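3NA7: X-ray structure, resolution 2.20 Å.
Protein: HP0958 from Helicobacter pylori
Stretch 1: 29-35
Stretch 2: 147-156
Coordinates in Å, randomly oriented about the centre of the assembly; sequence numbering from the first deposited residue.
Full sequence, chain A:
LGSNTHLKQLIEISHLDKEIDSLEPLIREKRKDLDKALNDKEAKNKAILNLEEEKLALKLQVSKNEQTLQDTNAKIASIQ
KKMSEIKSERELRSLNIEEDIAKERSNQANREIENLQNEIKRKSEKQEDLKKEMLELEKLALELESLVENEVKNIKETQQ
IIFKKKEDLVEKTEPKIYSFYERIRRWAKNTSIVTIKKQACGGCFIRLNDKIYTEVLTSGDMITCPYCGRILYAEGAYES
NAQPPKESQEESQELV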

# COMPACT_ATOMS: atom_id res chain seq x y z
N GLU A 29 8.77 -4.14 11.48
CA GLU A 29 9.81 -3.10 11.62
C GLU A 29 11.13 -3.58 11.03
O GLU A 29 11.77 -2.84 10.32
CB GLU A 29 10.04 -2.66 13.09
CG GLU A 29 9.04 -1.66 13.71
CD GLU A 29 8.70 -0.46 12.82
OE1 GLU A 29 9.60 0.22 12.30
OE2 GLU A 29 7.50 -0.20 12.66
N LYS A 30 11.50 -4.83 11.31
CA LYS A 30 12.72 -5.42 10.79
C LYS A 30 12.78 -5.43 9.25
O LYS A 30 13.83 -5.19 8.68
CB LYS A 30 12.89 -6.84 11.31
CG LYS A 30 13.08 -6.98 12.82
CD LYS A 30 14.42 -6.54 13.26
CE LYS A 30 14.70 -6.91 14.71
NZ LYS A 30 15.96 -6.22 15.08
N ARG A 31 11.62 -5.68 8.63
CA ARG A 31 11.45 -5.72 7.17
C ARG A 31 11.26 -4.36 6.50
O ARG A 31 11.30 -4.26 5.28
CB ARG A 31 10.27 -6.63 6.79
CG ARG A 31 10.42 -8.11 7.22
CD ARG A 31 9.52 -9.04 6.41
NE ARG A 31 9.69 -8.76 4.98
CZ ARG A 31 10.48 -9.44 4.15
NH1 ARG A 31 11.17 -10.50 4.57
NH2 ARG A 31 10.58 -9.06 2.89
N LYS A 32 11.04 -3.31 7.27
CA LYS A 32 10.57 -2.03 6.69
C LYS A 32 11.44 -1.50 5.53
O LYS A 32 10.92 -1.12 4.50
CB LYS A 32 10.37 -0.94 7.76
CG LYS A 32 9.90 0.44 7.18
CD LYS A 32 9.87 1.54 8.26
CE LYS A 32 9.68 2.95 7.65
NZ LYS A 32 9.61 4.01 8.73
N ASP A 33 12.75 -1.47 5.69
CA ASP A 33 13.65 -0.94 4.65
C ASP A 33 13.66 -1.87 3.44
O ASP A 33 13.62 -1.41 2.29
CB ASP A 33 15.08 -0.82 5.20
CG ASP A 33 15.27 0.35 6.15
OD1 ASP A 33 14.45 1.30 6.16
OD2 ASP A 33 16.27 0.33 6.88
N LEU A 34 13.69 -3.17 3.70
CA LEU A 34 13.62 -4.16 2.63
C LEU A 34 12.31 -4.13 1.85
O LEU A 34 12.35 -4.10 0.62
CB LEU A 34 13.93 -5.58 3.14
CG LEU A 34 13.65 -6.71 2.14
CD1 LEU A 34 14.53 -6.57 0.89
CD2 LEU A 34 13.81 -8.12 2.75
N ASP A 35 11.15 -4.13 2.53
CA ASP A 35 9.85 -4.06 1.85
C ASP A 35 9.70 -2.73 1.08
O ASP A 35 9.12 -2.69 -0.01
CB ASP A 35 8.68 -4.21 2.82
CG ASP A 35 8.59 -5.61 3.44
OD1 ASP A 35 9.07 -6.60 2.85
OD2 ASP A 35 8.00 -5.70 4.54
N LEU A 147 20.41 -10.63 6.41
CA LEU A 147 20.18 -10.31 7.81
C LEU A 147 18.70 -10.24 8.19
O LEU A 147 18.26 -10.82 9.19
CB LEU A 147 20.86 -8.97 8.16
CG LEU A 147 20.75 -8.45 9.60
CD1 LEU A 147 21.33 -9.45 10.64
CD2 LEU A 147 21.38 -7.05 9.76
N VAL A 148 17.93 -9.50 7.39
CA VAL A 148 16.52 -9.32 7.69
C VAL A 148 15.86 -10.68 7.94
O VAL A 148 15.17 -10.85 8.95
CB VAL A 148 15.80 -8.56 6.58
CG1 VAL A 148 14.26 -8.78 6.66
CG2 VAL A 148 16.15 -7.10 6.64
N GLU A 149 16.11 -11.63 7.05
CA GLU A 149 15.45 -12.95 7.12
C GLU A 149 15.94 -13.83 8.29
O GLU A 149 15.18 -14.64 8.83
CB GLU A 149 15.48 -13.66 5.76
CG GLU A 149 14.81 -12.79 4.66
CD GLU A 149 14.40 -13.54 3.39
OE1 GLU A 149 15.26 -14.24 2.78
OE2 GLU A 149 13.22 -13.39 2.98
N ASN A 150 17.20 -13.63 8.69
CA ASN A 150 17.77 -14.27 9.88
C ASN A 150 17.15 -13.70 11.14
O ASN A 150 16.78 -14.45 12.05
CB ASN A 150 19.29 -14.08 9.91
CG ASN A 150 19.94 -14.68 11.14
OD1 ASN A 150 19.72 -15.86 11.49
ND2 ASN A 150 20.76 -13.88 11.82
N GLU A 151 17.04 -12.37 11.18
CA GLU A 151 16.40 -11.64 12.27
C GLU A 151 14.96 -12.06 12.47
O GLU A 151 14.53 -12.25 13.60
CB GLU A 151 16.44 -10.13 11.98
CG GLU A 151 17.82 -9.49 12.14
CD GLU A 151 18.05 -8.86 13.50
OE1 GLU A 151 18.44 -7.66 13.53
OE2 GLU A 151 17.84 -9.55 14.52
N VAL A 152 14.22 -12.17 11.37
CA VAL A 152 12.84 -12.60 11.39
C VAL A 152 12.74 -14.06 11.89
O VAL A 152 11.91 -14.36 12.73
CB VAL A 152 12.17 -12.40 10.00
CG1 VAL A 152 10.82 -13.07 9.91
CG2 VAL A 152 12.00 -10.90 9.69
N LYS A 153 13.60 -14.94 11.38
CA LYS A 153 13.62 -16.33 11.85
C LYS A 153 13.82 -16.46 13.38
O LYS A 153 13.08 -17.19 14.04
CB LYS A 153 14.67 -17.14 11.08
CG LYS A 153 14.62 -18.66 11.35
CD LYS A 153 15.68 -19.40 10.53
CE LYS A 153 17.11 -19.03 10.96
NZ LYS A 153 17.50 -19.76 12.19
N ASN A 154 14.79 -15.72 13.93
CA ASN A 154 15.00 -15.67 15.39
C ASN A 154 13.77 -15.20 16.16
O ASN A 154 13.52 -15.67 17.27
CB ASN A 154 16.16 -14.76 15.75
CG ASN A 154 17.50 -15.34 15.37
OD1 ASN A 154 17.72 -16.54 15.48
ND2 ASN A 154 18.42 -14.48 14.92
N ILE A 155 13.03 -14.26 15.58
CA ILE A 155 11.81 -13.77 16.19
C ILE A 155 10.69 -14.84 16.15
O ILE A 155 9.96 -15.02 17.14
CB ILE A 155 11.34 -12.43 15.56
CG1 ILE A 155 12.32 -11.30 15.88
CG2 ILE A 155 9.97 -12.03 16.13
CD1 ILE A 155 12.13 -10.07 15.00
N LYS A 156 10.57 -15.55 15.03
CA LYS A 156 9.62 -16.67 14.94
C LYS A 156 9.88 -17.74 16.01
O LYS A 156 8.96 -18.17 16.71
CB LYS A 156 9.69 -17.31 13.56
CG LYS A 156 9.41 -16.35 12.41
CD LYS A 156 7.98 -16.34 11.97
CE LYS A 156 7.90 -15.70 10.58
NZ LYS A 156 6.51 -15.37 10.18

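Two helical segments of one chain, far apart in sequence, pack nearly antiparallel: their axes run at 157° and approach to 9.5 Å. Residues 147-156 form a regular helix, whereas 29-35 is kinked where the amides of D33 and L34 lack bonds to the preceding turn. The nearest CA atoms are those of R31 and V148, 6.2 Å apart.

V148 packs against K30, R31 and L34. Its short, branched side chain points toward the first helix and offers two methyls to different neighbours: V148 CG2 lies 3.6 Å from the carbonyl O of K30, while V148 CG1 meets R31 CG at 3.9 Å and L34 CD2 at 4.0 Å. L34 and V148 are both buried, as suits apolar side chains.

Around this patch, K30 and R31 use their aliphatic portions for packing and their ends for polar pairing. K30 CG rests 3.9 Å from I155 CD1, and the extended outer chain of K30 carries its NZ to 3.3 Å from E151 OE1, a salt bridge with a weak hydrogen bond. R31 CG also touches V152 CG2 at 4.0 Å. The apolar side chains of I155 and V152 suit contact with these methylenes. The R31 guanidinium is anchored within its own helix by D35, whose OD1 accepts from R31 NE (3.1 Å) and R31 NH2 (2.9 Å); R31 NH1 makes a long salt bridge to E149 OE2 at 3.9 Å, near the guanidinium plane. Together the segments bury 378 Å².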